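Local atomic coordinates of benzoylformate Decarboxylase (PDB entry 4K9Q), a protein that binds thiamine diphosphate and a magnesium ion and, as a benzoylformate decarboxylase of the TPP enzyme family, probably splits carbon dioxide from 2-oxo acids. Residues H264-V269 with T291-S296; P200-G205 with L224-W229; K446-Y451 with S513-S518; K365-V370 with N420-T425; V123-E128 with V154-P159. One frame throughout, in Å; residues are numbered along the deposited sequence. Where two conformers were deposited one is given.

Contact 1 (H264-V269 with T291-S296)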
# COMPACT_ATOMS: atom_id res chain seq x y z
N HIS A 264 27.55 28.06 21.07
CA HIS A 264 27.78 28.33 19.65
C HIS A 264 26.52 28.91 19.02
O HIS A 264 25.43 28.37 19.19
CB HIS A 264 28.22 27.05 18.95
CG HIS A 264 29.49 26.49 19.50
ND1 HIS A 264 30.73 26.87 19.04
CD2 HIS A 264 29.72 25.61 20.50
CE1 HIS A 264 31.67 26.23 19.71
NE2 HIS A 264 31.08 25.46 20.61
N ASP A 265 26.67 30.02 18.30
CA ASP A 265 25.50 30.72 17.77
C ASP A 265 24.92 30.08 16.51
O ASP A 265 23.72 30.17 16.25
CB ASP A 265 25.79 32.21 17.53
CG ASP A 265 26.98 32.46 16.62
OD1 ASP A 265 27.82 31.55 16.44
OD2 ASP A 265 27.09 33.58 16.08
N LEU A 266 25.77 29.43 15.73
CA LEU A 266 25.31 28.81 14.49
C LEU A 266 25.71 27.34 14.47
O LEU A 266 26.88 27.01 14.65
CB LEU A 266 25.89 29.55 13.27
CG LEU A 266 25.47 29.03 11.90
CD1 LEU A 266 23.98 29.21 11.72
CD2 LEU A 266 26.24 29.74 10.80
N ILE A 267 24.74 26.46 14.25
CA ILE A 267 25.02 25.03 14.15
C ILE A 267 24.92 24.62 12.68
O ILE A 267 23.88 24.79 12.06
CB ILE A 267 24.03 24.18 14.99
CG1 ILE A 267 23.92 24.72 16.42
CG2 ILE A 267 24.43 22.71 14.99
CD1 ILE A 267 25.24 24.86 17.12
N VAL A 268 26.02 24.12 12.13
CA VAL A 268 26.07 23.77 10.71
C VAL A 268 26.18 22.25 10.54
O VAL A 268 27.22 21.65 10.81
CB VAL A 268 27.26 24.47 10.02
CG1 VAL A 268 27.26 24.16 8.52
CG2 VAL A 268 27.20 25.98 10.24
N VAL A 269 25.09 21.64 10.09
CA VAL A 269 25.04 20.18 9.94
C VAL A 269 25.20 19.79 8.48
O VAL A 269 24.37 20.16 7.64
CB VAL A 269 23.69 19.63 10.45
CG1 VAL A 269 23.69 18.10 10.41
CG2 VAL A 269 23.40 20.14 11.87
N THR A 291 20.84 29.14 15.87
CA THR A 291 20.06 28.75 14.70
C THR A 291 20.85 27.65 14.01
O THR A 291 22.03 27.45 14.31
CB THR A 291 19.81 29.91 13.73
OG1 THR A 291 21.05 30.34 13.15
CG2 THR A 291 19.14 31.08 14.45
N LEU A 292 20.21 26.94 13.09
CA LEU A 292 20.84 25.77 12.47
C LEU A 292 20.71 25.77 10.95
O LEU A 292 19.67 26.16 10.40
CB LEU A 292 20.23 24.49 13.06
CG LEU A 292 20.73 23.13 12.55
CD1 LEU A 292 20.69 22.07 13.67
CD2 LEU A 292 19.90 22.68 11.36
N LEU A 293 21.78 25.32 10.28
CA LEU A 293 21.74 25.05 8.84
C LEU A 293 21.91 23.55 8.65
O LEU A 293 22.67 22.92 9.40
CB LEU A 293 22.88 25.78 8.12
CG LEU A 293 22.96 27.29 8.35
CD1 LEU A 293 24.18 27.86 7.66
CD2 LEU A 293 21.70 27.95 7.85
N GLN A 294 21.22 22.99 7.66
CA GLN A 294 21.33 21.56 7.34
C GLN A 294 21.56 21.34 5.84
O GLN A 294 20.88 21.94 5.02
CB GLN A 294 20.04 20.82 7.74
CG GLN A 294 20.12 19.31 7.49
CD GLN A 294 18.79 18.59 7.67
OE1 GLN A 294 17.74 19.23 7.78
NE2 GLN A 294 18.83 17.26 7.71
N VAL A 295 22.50 20.46 5.50
CA VAL A 295 22.67 19.97 4.12
C VAL A 295 22.53 18.45 4.17
O VAL A 295 23.19 17.80 4.99
CB VAL A 295 24.07 20.31 3.57
CG1 VAL A 295 24.33 19.60 2.23
CG2 VAL A 295 24.25 21.82 3.43
N SER A 296 21.65 17.90 3.34
CA SER A 296 21.54 16.45 3.20
C SER A 296 21.35 16.14 1.73
O SER A 296 20.80 16.96 0.99
CB SER A 296 20.35 15.91 4.01
OG SER A 296 20.15 14.52 3.77
O HOH W 1 22.43 32.27 14.57

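Contact 2 (P200-G205 with L224-W229)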
# COMPACT_ATOMS: atom_id res chain seq x y z
N PRO A 200 30.69 29.44 15.07
CA PRO A 200 29.97 28.33 14.42
C PRO A 200 30.46 26.97 14.92
O PRO A 200 31.62 26.83 15.33
CB PRO A 200 30.31 28.51 12.94
CG PRO A 200 31.62 29.23 12.94
CD PRO A 200 31.55 30.16 14.11
N LEU A 201 29.58 25.98 14.88
CA LEU A 201 29.94 24.61 15.24
C LEU A 201 29.49 23.69 14.11
O LEU A 201 28.39 23.84 13.58
CB LEU A 201 29.30 24.21 16.57
CG LEU A 201 29.43 22.76 17.06
CD1 LEU A 201 29.53 22.69 18.59
CD2 LEU A 201 28.25 21.94 16.56
N LEU A 202 30.36 22.76 13.73
CA LEU A 202 30.06 21.86 12.62
C LEU A 202 29.66 20.48 13.12
O LEU A 202 30.29 19.94 14.02
CB LEU A 202 31.28 21.75 11.69
CG LEU A 202 31.68 22.99 10.91
CD1 LEU A 202 33.02 22.78 10.24
CD2 LEU A 202 30.63 23.30 9.88
N ILE A 203 28.60 19.93 12.53
CA ILE A 203 28.20 18.55 12.79
C ILE A 203 28.21 17.82 11.46
O ILE A 203 27.49 18.20 10.54
CB ILE A 203 26.80 18.47 13.43
CG1 ILE A 203 26.79 19.23 14.76
CG2 ILE A 203 26.38 16.99 13.62
CD1 ILE A 203 25.42 19.27 15.41
N TYR A 204 29.05 16.79 11.35
CA TYR A 204 29.19 16.06 10.08
C TYR A 204 28.55 14.67 10.17
O TYR A 204 28.70 13.97 11.18
CB TYR A 204 30.68 15.87 9.73
CG TYR A 204 31.39 17.07 9.16
CD1 TYR A 204 30.76 18.31 9.05
CD2 TYR A 204 32.70 16.96 8.72
CE1 TYR A 204 31.43 19.41 8.51
CE2 TYR A 204 33.38 18.05 8.18
CZ TYR A 204 32.74 19.27 8.08
OH TYR A 204 33.43 20.33 7.54
N GLY A 205 27.84 14.28 9.12
CA GLY A 205 27.26 12.96 9.03
C GLY A 205 27.79 12.16 7.86
O GLY A 205 28.65 12.62 7.09
N LEU A 224 37.15 27.38 8.72
CA LEU A 224 36.40 28.03 9.79
C LEU A 224 37.07 27.93 11.15
O LEU A 224 36.71 28.66 12.08
CB LEU A 224 35.00 27.43 9.90
CG LEU A 224 34.05 27.68 8.75
CD1 LEU A 224 32.77 26.89 8.96
CD2 LEU A 224 33.76 29.17 8.63
N ASN A 225 38.04 27.04 11.27
CA ASN A 225 38.62 26.74 12.58
C ASN A 225 37.53 26.48 13.61
O ASN A 225 37.62 26.94 14.75
CB ASN A 225 39.55 27.87 13.04
CG ASN A 225 40.99 27.64 12.63
OD1 ASN A 225 41.53 26.55 12.81
ND2 ASN A 225 41.62 28.67 12.08
N ALA A 226 36.50 25.75 13.20
CA ALA A 226 35.37 25.45 14.08
C ALA A 226 35.47 24.03 14.62
O ALA A 226 36.02 23.15 13.97
CB ALA A 226 34.06 25.65 13.34
N PRO A 227 34.93 23.80 15.83
CA PRO A 227 34.87 22.43 16.35
C PRO A 227 33.98 21.56 15.46
O PRO A 227 32.96 22.03 14.96
CB PRO A 227 34.23 22.61 17.73
CG PRO A 227 33.45 23.87 17.62
CD PRO A 227 34.25 24.76 16.72
N VAL A 228 34.38 20.31 15.28
CA VAL A 228 33.61 19.36 14.49
C VAL A 228 33.15 18.21 15.38
O VAL A 228 33.93 17.63 16.12
CB VAL A 228 34.45 18.80 13.33
CG1 VAL A 228 33.69 17.71 12.61
CG2 VAL A 228 34.83 19.93 12.36
N TRP A 229 31.86 17.91 15.32
CA TRP A 229 31.32 16.73 16.00
C TRP A 229 30.75 15.79 14.96
O TRP A 229 30.24 16.23 13.94
CB TRP A 229 30.16 17.13 16.90
CG TRP A 229 30.56 17.90 18.12
CD1 TRP A 229 30.81 19.24 18.20
CD2 TRP A 229 30.72 17.38 19.44
NE1 TRP A 229 31.13 19.58 19.49
CE2 TRP A 229 31.08 18.46 20.27
CE3 TRP A 229 30.60 16.10 20.01
CZ2 TRP A 229 31.32 18.31 21.64
CZ3 TRP A 229 30.84 15.95 21.37
CH2 TRP A 229 31.20 17.05 22.16

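Contact 3 (K446-Y451 with S513-S518)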
# COMPACT_ATOMS: atom_id res chain seq x y z
N LYS A 446 36.55 -17.63 1.81
CA LYS A 446 37.88 -17.37 2.36
C LYS A 446 38.16 -15.88 2.56
O LYS A 446 39.28 -15.41 2.35
CB LYS A 446 38.96 -18.03 1.49
CG LYS A 446 38.78 -19.53 1.36
CD LYS A 446 39.86 -20.16 0.50
CE LYS A 446 39.72 -21.67 0.49
NZ LYS A 446 38.36 -22.09 0.03
N THR A 447 37.15 -15.14 3.00
CA THR A 447 37.33 -13.73 3.33
C THR A 447 38.14 -13.56 4.61
O THR A 447 38.02 -14.36 5.56
CB THR A 447 35.98 -12.97 3.51
OG1 THR A 447 35.18 -13.65 4.49
CG2 THR A 447 35.22 -12.93 2.19
N HIS A 448 38.98 -12.53 4.65
CA HIS A 448 39.77 -12.26 5.84
C HIS A 448 38.95 -11.38 6.78
O HIS A 448 38.93 -10.15 6.65
CB HIS A 448 41.09 -11.59 5.48
CG HIS A 448 42.10 -11.62 6.58
ND1 HIS A 448 43.37 -11.10 6.45
CD2 HIS A 448 42.02 -12.11 7.85
CE1 HIS A 448 44.03 -11.26 7.58
NE2 HIS A 448 43.24 -11.88 8.44
N VAL A 449 38.25 -12.04 7.70
CA VAL A 449 37.34 -11.37 8.62
C VAL A 449 37.59 -11.92 10.00
O VAL A 449 37.65 -13.14 10.19
CB VAL A 449 35.86 -11.63 8.24
CG1 VAL A 449 34.91 -10.99 9.26
CG2 VAL A 449 35.55 -11.12 6.83
N ILE A 450 37.73 -11.03 10.97
CA ILE A 450 38.05 -11.42 12.33
C ILE A 450 36.94 -10.93 13.24
O ILE A 450 36.79 -9.72 13.46
CB ILE A 450 39.39 -10.80 12.79
CG1 ILE A 450 40.51 -11.23 11.84
CG2 ILE A 450 39.71 -11.21 14.23
CD1 ILE A 450 41.80 -10.49 12.07
N TYR A 451 36.15 -11.87 13.76
CA TYR A 451 35.07 -11.52 14.66
C TYR A 451 35.57 -11.58 16.09
O TYR A 451 36.00 -12.63 16.55
CB TYR A 451 33.90 -12.48 14.51
CG TYR A 451 33.22 -12.41 13.17
CD1 TYR A 451 33.36 -13.44 12.24
CD2 TYR A 451 32.45 -11.30 12.83
CE1 TYR A 451 32.73 -13.37 11.01
CE2 TYR A 451 31.82 -11.22 11.59
CZ TYR A 451 31.96 -12.26 10.69
OH TYR A 451 31.34 -12.19 9.47
N SER A 513 47.25 -12.90 10.84
CA SER A 513 48.15 -13.60 9.93
C SER A 513 47.46 -14.69 9.12
O SER A 513 48.05 -15.26 8.19
CB SER A 513 49.30 -14.22 10.72
OG SER A 513 48.88 -15.42 11.35
N PHE A 514 46.21 -14.99 9.47
CA PHE A 514 45.45 -16.05 8.82
C PHE A 514 44.43 -15.45 7.85
O PHE A 514 43.49 -14.78 8.27
CB PHE A 514 44.74 -16.91 9.88
CG PHE A 514 43.81 -17.96 9.31
CD1 PHE A 514 44.32 -19.11 8.71
CD2 PHE A 514 42.44 -17.81 9.39
CE1 PHE A 514 43.47 -20.06 8.18
CE2 PHE A 514 41.59 -18.77 8.87
CZ PHE A 514 42.10 -19.89 8.26
N LYS A 515 44.64 -15.68 6.55
CA LYS A 515 43.77 -15.15 5.52
C LYS A 515 42.51 -16.01 5.42
O LYS A 515 42.42 -16.93 4.59
CB LYS A 515 44.49 -15.07 4.18
CG LYS A 515 44.01 -13.96 3.26
CD LYS A 515 42.59 -14.19 2.74
CE LYS A 515 42.56 -15.14 1.54
NZ LYS A 515 41.30 -15.00 0.74
N GLY A 516 41.54 -15.72 6.28
CA GLY A 516 40.34 -16.51 6.37
C GLY A 516 39.53 -15.93 7.51
O GLY A 516 39.88 -14.88 8.04
N THR A 517 38.46 -16.62 7.89
CA THR A 517 37.52 -16.10 8.88
C THR A 517 37.78 -16.73 10.24
O THR A 517 37.85 -17.95 10.36
CB THR A 517 36.07 -16.35 8.42
OG1 THR A 517 35.84 -15.62 7.21
CG2 THR A 517 35.06 -15.91 9.48
N SER A 518 37.91 -15.87 11.26
CA SER A 518 38.19 -16.29 12.63
C SER A 518 37.16 -15.73 13.61
O SER A 518 36.61 -14.65 13.39
CB SER A 518 39.58 -15.80 13.05
OG SER A 518 40.63 -16.42 12.31

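Contact 4 (K365-V370 with N420-T425)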
# COMPACT_ATOMS: atom_id res chain seq x y z
N LYS A 365 48.28 -0.76 10.54
CA LYS A 365 47.82 0.58 10.19
C LYS A 365 46.55 0.53 9.33
O LYS A 365 45.65 1.33 9.50
CB LYS A 365 48.92 1.37 9.49
N GLU A 366 46.48 -0.43 8.40
CA GLU A 366 45.32 -0.52 7.52
C GLU A 366 44.40 -1.71 7.80
O GLU A 366 44.70 -2.85 7.42
CB GLU A 366 45.75 -0.52 6.06
CG GLU A 366 46.32 0.80 5.60
CD GLU A 366 46.15 1.01 4.11
OE1 GLU A 366 46.14 2.18 3.69
OE2 GLU A 366 46.02 0.00 3.38
N ILE A 367 43.28 -1.43 8.46
CA ILE A 367 42.23 -2.42 8.68
C ILE A 367 40.90 -1.79 8.29
O ILE A 367 40.80 -0.57 8.11
CB ILE A 367 42.15 -2.89 10.16
CG1 ILE A 367 41.74 -1.74 11.09
CG2 ILE A 367 43.46 -3.51 10.61
CD1 ILE A 367 41.41 -2.19 12.51
N VAL A 368 39.88 -2.63 8.12
CA VAL A 368 38.50 -2.16 8.08
C VAL A 368 37.92 -2.53 9.44
O VAL A 368 38.16 -3.63 9.93
CB VAL A 368 37.72 -2.84 6.95
CG1 VAL A 368 36.23 -2.50 7.06
CG2 VAL A 368 38.27 -2.40 5.59
N LEU A 369 37.20 -1.60 10.07
CA LEU A 369 36.63 -1.85 11.39
C LEU A 369 35.11 -1.79 11.29
O LEU A 369 34.56 -0.81 10.79
CB LEU A 369 37.11 -0.79 12.39
CG LEU A 369 36.60 -1.03 13.81
CD1 LEU A 369 37.24 -2.27 14.39
CD2 LEU A 369 36.90 0.17 14.71
N VAL A 370 34.45 -2.85 11.75
CA VAL A 370 32.99 -2.93 11.76
C VAL A 370 32.53 -3.15 13.20
O VAL A 370 33.23 -3.80 13.97
CB VAL A 370 32.54 -4.11 10.89
CG1 VAL A 370 31.01 -4.27 10.91
CG2 VAL A 370 33.03 -3.92 9.45
N ASN A 420 42.88 -5.55 0.02
CA ASN A 420 43.04 -6.69 0.92
C ASN A 420 43.30 -6.40 2.40
O ASN A 420 44.02 -7.14 3.07
CB ASN A 420 44.07 -7.67 0.36
CG ASN A 420 43.52 -8.45 -0.82
OD1 ASN A 420 42.59 -9.23 -0.67
ND2 ASN A 420 44.08 -8.21 -2.01
N ARG A 421 42.68 -5.35 2.92
CA ARG A 421 42.74 -5.09 4.35
C ARG A 421 41.91 -6.14 5.10
O ARG A 421 40.86 -6.55 4.62
CB ARG A 421 42.18 -3.71 4.66
CG ARG A 421 42.99 -2.56 4.09
CD ARG A 421 42.27 -1.24 4.31
NE ARG A 421 41.04 -1.16 3.51
CZ ARG A 421 40.13 -0.21 3.65
NH1 ARG A 421 40.30 0.73 4.56
NH2 ARG A 421 39.04 -0.21 2.88
N PRO A 422 42.38 -6.57 6.28
CA PRO A 422 41.54 -7.44 7.11
C PRO A 422 40.33 -6.67 7.63
O PRO A 422 40.44 -5.47 7.88
CB PRO A 422 42.46 -7.84 8.26
CG PRO A 422 43.48 -6.75 8.33
CD PRO A 422 43.68 -6.29 6.91
N VAL A 423 39.19 -7.34 7.77
CA VAL A 423 38.01 -6.69 8.35
C VAL A 423 37.85 -7.16 9.79
O VAL A 423 37.50 -8.32 10.03
CB VAL A 423 36.73 -7.00 7.56
CG1 VAL A 423 35.52 -6.31 8.21
CG2 VAL A 423 36.89 -6.57 6.10
N VAL A 424 38.10 -6.27 10.74
CA VAL A 424 37.98 -6.61 12.15
C VAL A 424 36.60 -6.19 12.64
O VAL A 424 36.20 -5.04 12.49
CB VAL A 424 39.06 -5.89 12.97
CG1 VAL A 424 38.91 -6.21 14.45
CG2 VAL A 424 40.45 -6.31 12.48
N THR A 425 35.86 -7.13 13.21
CA THR A 425 34.43 -6.91 13.50
C THR A 425 34.14 -7.10 15.00
O THR A 425 34.28 -8.21 15.52
CB THR A 425 33.56 -7.84 12.62
OG1 THR A 425 33.94 -7.68 11.25
CG2 THR A 425 32.08 -7.49 12.77
O HOH W 2 42.23 1.49 6.73

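Contact 5 (V123-E128 with V154-P159)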
# COMPACT_ATOMS: atom_id res chain seq x y z
N VAL A 123 11.82 0.26 -0.18
CA VAL A 123 12.50 0.32 -1.47
C VAL A 123 12.12 1.61 -2.21
O VAL A 123 11.06 2.19 -1.97
CB VAL A 123 12.18 -0.91 -2.36
CG1 VAL A 123 12.83 -2.16 -1.78
CG2 VAL A 123 10.68 -1.11 -2.51
N LYS A 124 13.00 2.04 -3.10
CA LYS A 124 12.71 3.23 -3.91
C LYS A 124 11.70 2.94 -5.01
O LYS A 124 11.01 3.84 -5.51
CB LYS A 124 14.00 3.78 -4.52
CG LYS A 124 14.99 4.31 -3.49
CD LYS A 124 16.22 4.90 -4.17
CE LYS A 124 15.87 6.13 -5.01
NZ LYS A 124 17.09 6.78 -5.54
N TRP A 125 11.59 1.66 -5.37
CA TRP A 125 10.76 1.21 -6.48
C TRP A 125 10.59 -0.29 -6.34
O TRP A 125 11.53 -1.00 -5.97
CB TRP A 125 11.42 1.54 -7.81
CG TRP A 125 10.59 1.19 -9.05
CD1 TRP A 125 9.31 1.57 -9.31
CD2 TRP A 125 11.03 0.43 -10.18
NE1 TRP A 125 8.91 1.07 -10.54
CE2 TRP A 125 9.95 0.37 -11.09
CE3 TRP A 125 12.22 -0.23 -10.50
CZ2 TRP A 125 10.02 -0.32 -12.30
CZ3 TRP A 125 12.30 -0.90 -11.71
CH2 TRP A 125 11.21 -0.94 -12.60
N SER A 126 9.40 -0.78 -6.65
CA SER A 126 9.13 -2.21 -6.65
C SER A 126 8.25 -2.54 -7.84
O SER A 126 7.29 -1.83 -8.15
CB SER A 126 8.46 -2.64 -5.34
OG SER A 126 7.25 -1.95 -5.14
N TYR A 127 8.59 -3.61 -8.54
CA TYR A 127 7.96 -3.86 -9.84
C TYR A 127 7.97 -5.32 -10.23
O TYR A 127 8.91 -6.06 -9.94
CB TYR A 127 8.74 -3.07 -10.89
CG TYR A 127 8.04 -2.81 -12.20
CD1 TYR A 127 6.91 -2.01 -12.26
CD2 TYR A 127 8.56 -3.31 -13.39
CE1 TYR A 127 6.29 -1.74 -13.48
CE2 TYR A 127 7.95 -3.04 -14.61
CZ TYR A 127 6.82 -2.26 -14.64
OH TYR A 127 6.21 -2.00 -15.85
N GLU A 128 6.92 -5.73 -10.94
CA GLU A 128 6.86 -7.05 -11.57
C GLU A 128 6.58 -6.82 -13.06
O GLU A 128 5.47 -6.43 -13.41
CB GLU A 128 5.75 -7.88 -10.93
CG GLU A 128 5.68 -9.35 -11.35
CD GLU A 128 4.80 -10.18 -10.41
OE1 GLU A 128 5.34 -10.74 -9.43
OE2 GLU A 128 3.57 -10.27 -10.64
N VAL A 154 16.09 -1.23 -4.70
CA VAL A 154 14.88 -1.41 -5.50
C VAL A 154 14.57 -2.91 -5.58
O VAL A 154 15.43 -3.75 -5.29
CB VAL A 154 15.06 -0.85 -6.92
CG1 VAL A 154 15.29 0.65 -6.89
CG2 VAL A 154 16.22 -1.54 -7.62
N PHE A 155 13.33 -3.25 -5.94
CA PHE A 155 12.91 -4.65 -5.94
C PHE A 155 12.24 -5.04 -7.25
O PHE A 155 11.32 -4.35 -7.71
CB PHE A 155 11.94 -4.92 -4.78
CG PHE A 155 11.33 -6.30 -4.83
CD1 PHE A 155 12.11 -7.42 -4.57
CD2 PHE A 155 9.99 -6.48 -5.15
CE1 PHE A 155 11.56 -8.70 -4.62
CE2 PHE A 155 9.44 -7.76 -5.19
CZ PHE A 155 10.23 -8.87 -4.94
N LEU A 156 12.71 -6.14 -7.85
CA LEU A 156 12.05 -6.73 -9.02
C LEU A 156 11.58 -8.15 -8.70
O LEU A 156 12.35 -8.96 -8.18
CB LEU A 156 13.03 -6.81 -10.20
CG LEU A 156 13.56 -5.50 -10.77
CD1 LEU A 156 14.57 -5.79 -11.87
CD2 LEU A 156 12.41 -4.65 -11.29
N SER A 157 10.33 -8.44 -9.04
CA SER A 157 9.74 -9.76 -8.94
C SER A 157 9.71 -10.34 -10.34
O SER A 157 9.10 -9.76 -11.24
CB SER A 157 8.32 -9.64 -8.37
OG SER A 157 7.66 -10.89 -8.39
N LEU A 158 10.35 -11.49 -10.53
CA LEU A 158 10.64 -12.02 -11.86
C LEU A 158 10.09 -13.44 -12.08
O LEU A 158 10.67 -14.41 -11.62
CB LEU A 158 12.16 -11.96 -12.09
CG LEU A 158 12.72 -10.53 -11.97
CD1 LEU A 158 14.19 -10.51 -11.72
CD2 LEU A 158 12.36 -9.69 -13.18
N PRO A 159 8.95 -13.55 -12.76
CA PRO A 159 8.36 -14.88 -13.02
C PRO A 159 9.35 -15.83 -13.71
O PRO A 159 10.02 -15.45 -14.66
CB PRO A 159 7.18 -14.55 -13.94
CG PRO A 159 6.76 -13.17 -13.52
CD PRO A 159 8.06 -12.45 -13.19

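Contact 1 (H264-V269 with T291-S296)
Five backbone hydrogen bonds join D265, I267 and V269 to T291, L293 and V295; I267, V269, T291 and L293 each bond two residues of the other segment, D265 and V295 one. The bond from V269 N to L293 O, 2.8 Å long, is nearly straight at 171°, and that from L293 N to I267 O is equally short. The first of the row, T291 N to D265 O, is longer at 3.1 Å. Water 1 also donates to D265 O and meets T291 OG1, so this carbonyl takes two bonds where the strands begin; T291 OG1 is bonded to R193 of helix 184-196 as well. Besides L293 N, I267 O receives a CA-H...O contact from L292 CA at 3.2 Å. The strands run parallel, 14° apart, and are neighbours in the parallel six-stranded sheet of the central domain, a Rossmann-like alpha/beta unit, with strand 309-312 beyond 291-296; strand 201-204 lies along the other edge of strand 266-270. Apolar contacts differ between the two faces. On the face of L266 and L293, CG of L266 stands anti to its backbone N (chi1 -179°), and its CD1 comes within 4.0 Å of L293 CG and 3.5 Å of T291 OG1. Helix 184-196 covers this face through F190, R193 and I194. On the other face L292 CD1 sits near two branched side chains, 3.8 Å from V269 CG2 and 4.0 Å from I267 CG2. Further along, Q294 NE2 donates to the backbone oxygen of A272.

Contact 2 (P200-G205 with L224-W229)
L201 approaches the W229 indole obliquely at its five-membered ring, CD1 lying 3.6 Å from W229 NE1 and CG close to W229 CD1. CG of L201 is anti to its backbone N (chi1 174°); with CG there, the two methyls come up beside the indole. CD1 of the same leucine also touches the P227 ring at CG. L202 turns the other way out of the sheet. Its CG stands anti to the carbonyl carbon (chi1 -67°), and its branches reach different partners, CD1 lying 4.0 Å from V228 CG2 and CD2 lying 4.3 Å from L224 CD1. The two segments belong to a beta-alpha-beta crossover of the Rossmann-like central domain: strand 201-204 runs into helices 207-210 and 214-224, and strand 228-230 returns parallel beside it. L224 ends the second helix, and F220 and A221 of that helix cover L202. Y204 lies on the face of L202 and V228; V228 CG1 sits 4.1 Å above the plane of its ring, towards the rim, while the hydroxyl is bonded to the backbone oxygen of G217. Where the chain comes off the helix, A226 CB packs 3.4 Å from P200 O. Three backbone bonds hold the strands in register, L202 N to P227 O, W229 N to L202 O and Y204 N to W229 O, the last 2.9 Å long. On the opposite face I203 and W229 both touch L250.

Contact 3 (K446-Y451 with S513-S518)
Where V449, I450 and Y451 run beside T517 and S518, the contact is close and buried; strands 449-455 and 517-523 are parallel neighbours in the sheet of the C-terminal TPP-binding domain. S518 N donates to V449 O at 2.9 Å, and Y451 N to S518 O at 2.8 Å and 170°. The pairing is weaker one step back, where V449 N reaches G516 O over 3.3 Å from above the carbonyl plane. Side chains close up the same region: T517 CG2 touches the edge of the Y451 ring, 3.8 Å from CE1, and V449 CG1 lies over one face of that ring. T517 OG1 stands anti to its own carbonyl carbon (chi1 -64°) and donates to T447 O at 3.0 Å. Helix 403-417 packs on T447, V449 and Y451, and the backbone oxygen of L404 accepts a hydrogen bond from the tyrosine hydroxyl. Towards the surface the segments no longer pair as strands. One face of the H448 imidazole is turned to K515, whose CA stands over its centre, 4.1 Å from the centroid, a CH-pi contact; H448 NE2 is bonded to A511 O. K515 is the centre of an inverse gamma turn; its exposed chain bends at chi2 and chi3, which place CD and CE near K446 O, and NZ donates to that oxygen at 2.6 Å. K446 itself closes helix 438-445 in a Schellman motif. The lysine ammonium therefore meets a carbonyl at a helix C-terminus, where the helix dipole should be favourable to a positive charge, with E415 as a second, long and weak ionic partner.

Contact 4 (K365-V370 with N420-T425)
The guanidinium of R421 lies flat beneath a methyl of V368: CG2 of V368 sits 3.4 Å above its plane, over the centre. The two side chains cross at about a right angle. A bend at chi3 (-68°) sets NE, and the extended chi4 (170°) carries CZ under the methyl. Water 2, in the guanidinium plane, accepts from R421 NH1 and donates to I367 O at 2.9 Å. R421 NE makes a salt bridge with E414 of helix 403-417. E366 crosses the aliphatic part of the arginine obliquely, its CB 4.0 Å from R421 CG, but its carboxylate is paired with R419. The side chains of I367 and P422 also cross at about a right angle, meeting at CG2 and CG. These residues lead into parallel strands 368-372 and 423-428 of the sheet of the C-terminal TPP-binding domain. V368 and V423 then lie side by side, as do V370 and T425, while V370 CG2 approaches V423 CG1 to 3.7 Å. On the other face L369 CD1 touches V424 CG1. The V368 N to P422 O bond is almost straight at 179°. T425 OG1 is buried without a polar partner, about 8 Å (side chain to side chain) from cofactor-binding C373.

Contact 5 (V123-E128 with V154-P159)
The W125 indole reaches L156 obliquely, with CZ3 3.8 Å from L156 CD2, and one of its faces is covered towards the rim by Y127 CB. The Y127 ring in turn carries W125 CZ2 over one of its faces. CG of Y127 is anti to the backbone N (chi1 -161°), and the ring leads away from L156, touching L105 of a second subunit. On the other side of the sheet S126 CB meets the edge of the F155 ring, 4.1 Å from CD2, while the backbone N of S157 lies over one face of that ring. At the far end E128 OE1 accepts from S157 OG at 2.5 Å on its anti lone pair, the one turned away from the other carboxylate oxygen; Q98 supplies OE1 with a second bond. The backbones pair through F155 N to W125 O, Y127 N to F155 O and S157 N to Y127 O, the last straight at 170°. V123 CG1 packs on F155 CB. S157 O, buried without a hydrogen-bond partner, receives a CA-H...O contact from E128 CA. Strand 126-127, helix 135-147 and strand 154-159 form a beta-alpha-beta unit, its earlier strand the outermost, within this chain, of the parallel sheet of the N-terminal TPP-binding domain.

From the N terminus, contact 5 comes first: helix 135-147 bridges its two strands at one edge of the N-terminal sheet. Contact 2 follows in the central domain, closing the helical excursion between strands 201-204 and 228-230. Contact 1 then closes a mostly irregular loop in the same sheet, and strands 201-204 and 266-270 join the two by backbone bonding. In the C-terminal sheet contact 4 closes a 49-residue excursion and contact 3 a 61-residue one; strand 423-428 of contact 4 and strand 449-455 of contact 3 are neighbours, and I450 bonds to V423 and T425. All five loops lie in series, none nested or crossed, and they lie in three parallel sheets, one in each domain.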